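Local coordinates for protein TtuA PH0300 (Pyrococcus horikoshii, PDB 5MKQ) that catalyses the ATP-dependent 2-thiolation of 5-methyluridine at position 54 in the T loop of tRNAs, using a [4Fe-4S] cluster, and so stabilises tRNA at high temperature, at residues Arg39-Tyr44 and Val196-Glu201; Leu179-Pro184 and Lys258-Phe263. All blocks are in the same frame, centred on the assembly; numbering follows the deposited sequence.

Contact 1. Residues Arg39-Tyr44 and Val196-Glu201; sequences RTIERY and VKPLYE
The carboxylate of Glu201 meets two flat groups of helix 26-44, the Tyr44 ring and the Arg43 guanidinium. Glu201 OE2 lies at the ring's edge, near its plane, 3.2 Å from Tyr44 CE2, and the carboxylate is turned 78° against the ring; the methyl CG2 of Thr40, one helical turn back, also sits at the edge in the ring plane. Towards Arg43 the carboxylate comes obliquely, the two planes 61° apart. Arg43 NH2 and Glu201 OE1 form a salt bridge at 3.2 Å, but the oxygen stands well out of the guanidinium plane, so charge rather than a directed N-H holds the pair. Arg43 reaches it by a bend at chi3 (-98°).

Beside the carboxylate, Thr40 and Glu201 run past each other in opposite directions. Thr40 OG1 hydrogen-bonds to Lys36 O within its helix and accepts a hydrogen bond from a water, 2.8 Å away. The same water donates to Pro198 O, within the turn, at 2.8 Å and accepts from Glu201 N, just after it.

The loop leaves strand 194-196 of the PP-loop domain and bends through a type I turn, Lys197 to Tyr200. The parallel strands run 108-112, 76-83, 52-56, 153-155, 194-196, the first four in the 3-2-1-4 order of the HUP-type nucleotide-binding fold. Helix 26-44, which begins just after the zinc ligand Cys25 and carries another, His28, thus docks its C-terminal end against the ATP-binding domain. Apolar packing completes the junction: Ile41 CD1 lies 3.7 Å from Pro198 CB, and the Pro198 side chain is about 6 Å from the ATP-binding Gly157. Lys197 NZ (salt bridge) and Tyr200 OH (hydrogen bond) both reach the carboxylate of Glu163.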
loop_
_atom_site.group_PDB
_atom_site.type_symbol
_atom_site.label_atom_id
_atom_site.label_comp_id
_atom_site.label_asym_id
_atom_site.label_seq_id
_atom_site.Cartn_x
_atom_site.Cartn_y
_atom_site.Cartn_z
ATOM N N ARG A 39 -23.824 -9.875 -10.408
ATOM C CA ARG A 39 -23.665 -8.434 -10.491
ATOM C C ARG A 39 -22.260 -8.072 -10.940
ATOM O O ARG A 39 -22.118 -7.139 -11.723
ATOM C CB ARG A 39 -24.013 -7.768 -9.155
ATOM C CG ARG A 39 -25.498 -7.431 -9.024
ATOM C CD ARG A 39 -25.825 -6.690 -7.736
ATOM N NE ARG A 39 -25.257 -5.341 -7.692
ATOM C CZ ARG A 39 -25.946 -4.227 -7.923
ATOM N NH1 ARG A 39 -27.238 -4.288 -8.228
ATOM N NH2 ARG A 39 -25.352 -3.044 -7.850
ATOM N N THR A 40 -21.231 -8.825 -10.480
ATOM C CA THR A 40 -19.823 -8.617 -10.864
ATOM C C THR A 40 -19.663 -8.917 -12.362
ATOM O O THR A 40 -18.969 -8.171 -13.060
ATOM C CB THR A 40 -18.866 -9.464 -9.998
ATOM O OG1 THR A 40 -19.262 -9.403 -8.629
ATOM C CG2 THR A 40 -17.404 -9.036 -10.137
ATOM N N ILE A 41 -20.334 -9.992 -12.845
ATOM C CA ILE A 41 -20.343 -10.414 -14.250
ATOM C C ILE A 41 -20.923 -9.263 -15.083
ATOM O O ILE A 41 -20.255 -8.775 -15.993
ATOM C CB ILE A 41 -21.153 -11.744 -14.453
ATOM C CG1 ILE A 41 -20.595 -12.925 -13.611
ATOM C CG2 ILE A 41 -21.284 -12.122 -15.945
ATOM C CD1 ILE A 41 -19.309 -13.577 -14.090
ATOM N N GLU A 42 -22.143 -8.814 -14.726
ATOM C CA GLU A 42 -22.901 -7.732 -15.359
ATOM C C GLU A 42 -22.147 -6.381 -15.366
ATOM O O GLU A 42 -22.094 -5.726 -16.408
ATOM C CB GLU A 42 -24.257 -7.592 -14.648
ATOM C CG GLU A 42 -25.290 -6.767 -15.397
ATOM C CD GLU A 42 -26.545 -6.445 -14.605
ATOM O OE1 GLU A 42 -27.071 -7.351 -13.917
ATOM O OE2 GLU A 42 -27.018 -5.289 -14.696
ATOM N N ARG A 43 -21.579 -5.979 -14.208
ATOM C CA ARG A 43 -20.853 -4.720 -14.014
ATOM C C ARG A 43 -19.644 -4.572 -14.942
ATOM O O ARG A 43 -19.558 -3.573 -15.661
ATOM C CB ARG A 43 -20.432 -4.553 -12.538
ATOM C CG ARG A 43 -19.987 -3.145 -12.147
ATOM C CD ARG A 43 -19.492 -3.098 -10.713
ATOM N NE ARG A 43 -20.522 -2.629 -9.782
ATOM C CZ ARG A 43 -21.331 -3.419 -9.080
ATOM N NH1 ARG A 43 -22.230 -2.895 -8.258
ATOM N NH2 ARG A 43 -21.250 -4.739 -9.198
ATOM N N TYR A 44 -18.719 -5.551 -14.919
ATOM C CA TYR A 44 -17.495 -5.511 -15.722
ATOM C C TYR A 44 -17.632 -6.188 -17.091
ATOM O O TYR A 44 -16.638 -6.278 -17.825
ATOM C CB TYR A 44 -16.308 -6.079 -14.923
ATOM C CG TYR A 44 -16.072 -5.343 -13.620
ATOM C CD1 TYR A 44 -15.495 -4.075 -13.604
ATOM C CD2 TYR A 44 -16.454 -5.900 -12.404
ATOM C CE1 TYR A 44 -15.302 -3.380 -12.412
ATOM C CE2 TYR A 44 -16.260 -5.217 -11.204
ATOM C CZ TYR A 44 -15.690 -3.953 -11.214
ATOM O OH TYR A 44 -15.500 -3.269 -10.037
ATOM N N VAL A 196 -11.152 -13.957 -16.894
ATOM C CA VAL A 196 -12.110 -13.260 -16.040
ATOM C C VAL A 196 -12.015 -13.712 -14.582
ATOM O O VAL A 196 -11.525 -14.809 -14.292
ATOM C CB VAL A 196 -13.566 -13.324 -16.576
ATOM C CG1 VAL A 196 -13.718 -12.515 -17.860
ATOM C CG2 VAL A 196 -14.041 -14.767 -16.769
ATOM N N LYS A 197 -12.481 -12.847 -13.673
ATOM C CA LYS A 197 -12.512 -13.082 -12.235
ATOM C C LYS A 197 -13.952 -12.856 -11.723
ATOM O O LYS A 197 -14.292 -11.731 -11.344
ATOM C CB LYS A 197 -11.485 -12.187 -11.502
ATOM C CG LYS A 197 -10.048 -12.643 -11.700
ATOM C CD LYS A 197 -9.051 -11.631 -11.197
ATOM C CE LYS A 197 -7.637 -12.047 -11.523
ATOM N NZ LYS A 197 -6.646 -11.021 -11.093
ATOM N N PRO A 198 -14.826 -13.897 -11.728
ATOM C CA PRO A 198 -16.208 -13.697 -11.245
ATOM C C PRO A 198 -16.312 -13.449 -9.736
ATOM O O PRO A 198 -17.300 -12.869 -9.291
ATOM C CB PRO A 198 -16.930 -14.993 -11.652
ATOM C CG PRO A 198 -15.995 -15.706 -12.595
ATOM C CD PRO A 198 -14.618 -15.289 -12.176
ATOM N N LEU A 199 -15.306 -13.885 -8.952
ATOM C CA LEU A 199 -15.278 -13.720 -7.493
ATOM C C LEU A 199 -14.526 -12.455 -7.038
ATOM O O LEU A 199 -14.256 -12.287 -5.845
ATOM C CB LEU A 199 -14.671 -14.965 -6.803
ATOM C CG LEU A 199 -15.343 -16.324 -6.978
ATOM C CD1 LEU A 199 -14.757 -17.314 -6.002
ATOM C CD2 LEU A 199 -16.859 -16.245 -6.780
ATOM N N TYR A 200 -14.221 -11.566 -7.987
ATOM C CA TYR A 200 -13.494 -10.317 -7.792
ATOM C C TYR A 200 -14.012 -9.425 -6.658
ATOM O O TYR A 200 -13.201 -8.810 -5.977
ATOM C CB TYR A 200 -13.464 -9.541 -9.113
ATOM C CG TYR A 200 -12.406 -8.465 -9.174
ATOM C CD1 TYR A 200 -11.076 -8.780 -9.438
ATOM C CD2 TYR A 200 -12.742 -7.119 -9.028
ATOM C CE1 TYR A 200 -10.101 -7.788 -9.529
ATOM C CE2 TYR A 200 -11.776 -6.118 -9.116
ATOM C CZ TYR A 200 -10.454 -6.457 -9.354
ATOM O OH TYR A 200 -9.499 -5.472 -9.429
ATOM N N GLU A 201 -15.338 -9.346 -6.459
ATOM C CA GLU A 201 -15.954 -8.484 -5.440
ATOM C C GLU A 201 -16.238 -9.164 -4.089
ATOM O O GLU A 201 -16.495 -8.467 -3.102
ATOM C CB GLU A 201 -17.230 -7.839 -5.986
ATOM C CG GLU A 201 -16.977 -6.695 -6.956
ATOM C CD GLU A 201 -18.211 -6.086 -7.601
ATOM O OE1 GLU A 201 -19.345 -6.379 -7.154
ATOM O OE2 GLU A 201 -18.034 -5.300 -8.557
HETATM O O HOH W 1 -17.465 -11.008 -7.223
#

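Contact 2. Residues Leu179-Pro184 and Lys258-Phe263; sequences LAKGGP and KKKKLF
Ala180 and Phe263 bring the two backbones closest, with their CA atoms 4.6 Å apart. On one side helix 176-180 runs out into an irregular loop through Gly182 and Gly183; on the other, helix 248-259 passes into a 3-10 segment, 260-263, a passage marked by the bond from Leu262 N to Lys259 O. At the phi of Gly183, 105°, any CB would be pressed against the preceding carbonyl O and Pro184 CD.

The CB of Phe263 points toward helix 176-180, and one face of the ring receives Leu179 CB in a CH-pi contact, 4.0 Å from the ring centroid and offset toward the rim. Nearer its backbone, Phe263 CB rests 3.8 Å from Ala180 CB. Leu179 also packs on Leu167 and Ile171 of helix 160-172, while Phe263 touches Trp174 of the second subunit, so this small apolar patch adjoins the dimer interface.

Lys260 lies alongside the loop. Its CG is anti to the backbone N and the chain then folds at chi3 and chi4 (89° and 78°), bringing NZ to the carbonyls of segment 179-184. NZ donates to Ala180 O at 3.1 Å, tilted from the carbonyl plane, and weakly to Gly182 O at 3.2 Å.

The ammonium of Lys260 thus meets the carbonyl at the helix end, Ala180 O, and weakly the loop carbonyl Gly182 O, which may favour the C-terminal end of this short helix, although Lys181 NZ, 4.6 Å from Lys260 NZ, may make full protonation of both amines slightly less favourable.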
loop_
_atom_site.group_PDB
_atom_site.type_symbol
_atom_site.label_atom_id
_atom_site.label_comp_id
_atom_site.label_asym_id
_atom_site.label_seq_id
_atom_site.Cartn_x
_atom_site.Cartn_y
_atom_site.Cartn_z
ATOM N N LEU A 179 0.987 -3.693 -12.058
ATOM C CA LEU A 179 -0.116 -2.817 -11.655
ATOM C C LEU A 179 -0.834 -2.260 -12.877
ATOM O O LEU A 179 -2.007 -1.908 -12.783
ATOM C CB LEU A 179 0.391 -1.652 -10.782
ATOM C CG LEU A 179 0.899 -1.978 -9.382
ATOM C CD1 LEU A 179 1.686 -0.814 -8.822
ATOM C CD2 LEU A 179 -0.242 -2.357 -8.445
ATOM N N ALA A 180 -0.128 -2.159 -14.018
ATOM C CA ALA A 180 -0.709 -1.682 -15.270
ATOM C C ALA A 180 -1.739 -2.684 -15.793
ATOM O O ALA A 180 -2.808 -2.266 -16.235
ATOM C CB ALA A 180 0.382 -1.456 -16.305
ATOM N N LYS A 181 -1.432 -4.007 -15.708
ATOM C CA LYS A 181 -2.309 -5.067 -16.187
ATOM C C LYS A 181 -2.879 -5.971 -15.078
ATOM O O LYS A 181 -2.561 -7.163 -14.984
ATOM C CB LYS A 181 -1.656 -5.886 -17.318
ATOM C CG LYS A 181 -1.680 -5.148 -18.661
ATOM C CD LYS A 181 -2.874 -5.502 -19.565
ATOM C CE LYS A 181 -4.101 -4.628 -19.411
ATOM N NZ LYS A 181 -5.235 -5.134 -20.233
ATOM N N GLY A 182 -3.770 -5.370 -14.287
ATOM C CA GLY A 182 -4.544 -5.999 -13.219
ATOM C C GLY A 182 -6.028 -5.789 -13.468
ATOM O O GLY A 182 -6.415 -5.329 -14.552
ATOM N N GLY A 183 -6.864 -6.132 -12.487
ATOM C CA GLY A 183 -8.314 -5.983 -12.613
ATOM C C GLY A 183 -9.115 -7.268 -12.837
ATOM O O GLY A 183 -8.541 -8.367 -12.868
ATOM N N PRO A 184 -10.464 -7.166 -12.993
ATOM C CA PRO A 184 -11.289 -8.382 -13.132
ATOM C C PRO A 184 -11.299 -9.044 -14.503
ATOM O O PRO A 184 -11.727 -10.192 -14.621
ATOM C CB PRO A 184 -12.687 -7.899 -12.747
ATOM C CG PRO A 184 -12.707 -6.479 -13.118
ATOM C CD PRO A 184 -11.307 -5.951 -12.967
ATOM N N LYS A 258 -9.877 2.908 -11.161
ATOM C CA LYS A 258 -10.013 4.280 -11.636
ATOM C C LYS A 258 -8.642 4.851 -12.041
ATOM O O LYS A 258 -8.532 5.514 -13.076
ATOM C CB LYS A 258 -10.617 5.145 -10.517
ATOM C CG LYS A 258 -12.027 5.637 -10.788
ATOM C CD LYS A 258 -12.447 6.668 -9.753
ATOM C CE LYS A 258 -13.729 7.353 -10.130
ATOM N NZ LYS A 258 -13.512 8.531 -11.024
ATOM N N LYS A 259 -7.603 4.584 -11.225
ATOM C CA LYS A 259 -6.241 5.090 -11.419
ATOM C C LYS A 259 -5.291 4.134 -12.183
ATOM O O LYS A 259 -4.144 4.507 -12.442
ATOM C CB LYS A 259 -5.629 5.502 -10.063
ATOM C CG LYS A 259 -6.546 6.319 -9.140
ATOM C CD LYS A 259 -6.847 7.735 -9.635
ATOM C CE LYS A 259 -7.455 8.554 -8.522
ATOM N NZ LYS A 259 -7.685 9.962 -8.926
ATOM N N LYS A 260 -5.777 2.936 -12.578
ATOM C CA LYS A 260 -5.043 1.895 -13.317
ATOM C C LYS A 260 -4.377 2.439 -14.602
ATOM O O LYS A 260 -3.333 1.925 -15.008
ATOM C CB LYS A 260 -5.992 0.730 -13.647
ATOM C CG LYS A 260 -5.308 -0.601 -13.943
ATOM C CD LYS A 260 -6.324 -1.748 -14.083
ATOM C CE LYS A 260 -6.847 -1.955 -15.490
ATOM N NZ LYS A 260 -5.880 -2.686 -16.352
ATOM N N LYS A 261 -4.974 3.493 -15.208
ATOM C CA LYS A 261 -4.508 4.181 -16.415
ATOM C C LYS A 261 -3.126 4.823 -16.256
ATOM O O LYS A 261 -2.414 4.990 -17.248
ATOM C CB LYS A 261 -5.525 5.260 -16.842
ATOM C CG LYS A 261 -6.716 4.711 -17.618
ATOM C CD LYS A 261 -7.652 5.809 -18.122
ATOM C CE LYS A 261 -8.815 5.230 -18.898
ATOM N NZ LYS A 261 -9.616 6.281 -19.579
ATOM N N LEU A 262 -2.760 5.204 -15.019
ATOM C CA LEU A 262 -1.492 5.865 -14.704
ATOM C C LEU A 262 -0.254 4.987 -14.881
ATOM O O LEU A 262 0.844 5.526 -15.033
ATOM C CB LEU A 262 -1.519 6.460 -13.286
ATOM C CG LEU A 262 -2.505 7.599 -13.031
ATOM C CD1 LEU A 262 -2.715 7.798 -11.555
ATOM C CD2 LEU A 262 -2.049 8.897 -13.690
ATOM N N PHE A 263 -0.416 3.654 -14.846
ATOM C CA PHE A 263 0.705 2.728 -14.987
ATOM C C PHE A 263 0.905 2.238 -16.433
ATOM O O PHE A 263 1.854 1.498 -16.693
ATOM C CB PHE A 263 0.580 1.562 -13.992
ATOM C CG PHE A 263 0.222 1.961 -12.580
ATOM C CD1 PHE A 263 1.133 2.640 -11.777
ATOM C CD2 PHE A 263 -1.023 1.652 -12.049
ATOM C CE1 PHE A 263 0.798 3.016 -10.473
ATOM C CE2 PHE A 263 -1.354 2.016 -10.740
ATOM C CZ PHE A 263 -0.441 2.698 -9.962
#

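In the fold
The centres of the two contacts lie 16 Å apart and their segments alternate along the chain: 39-44, 179-184, 196-201, 258-263. Both involve the part of the PP-loop domain around the sheet edge, where strand 185-186 pairs antiparallel with 194-196; segment 179-184 leads into the first and segment 196-201 leaves the second. They touch directly: Tyr200 and Tyr44 of contact 1 pack on Pro184, and Lys197 on Gly183. Helix 248-259 spans both, its Val253 and Leu257 covering Tyr200 and its end entering contact 2. Helix 26-44, which follows the N-terminal zinc site, the edge of the PP-loop sheet and helix 248-259, whose end approaches the second subunit, pack against one another here.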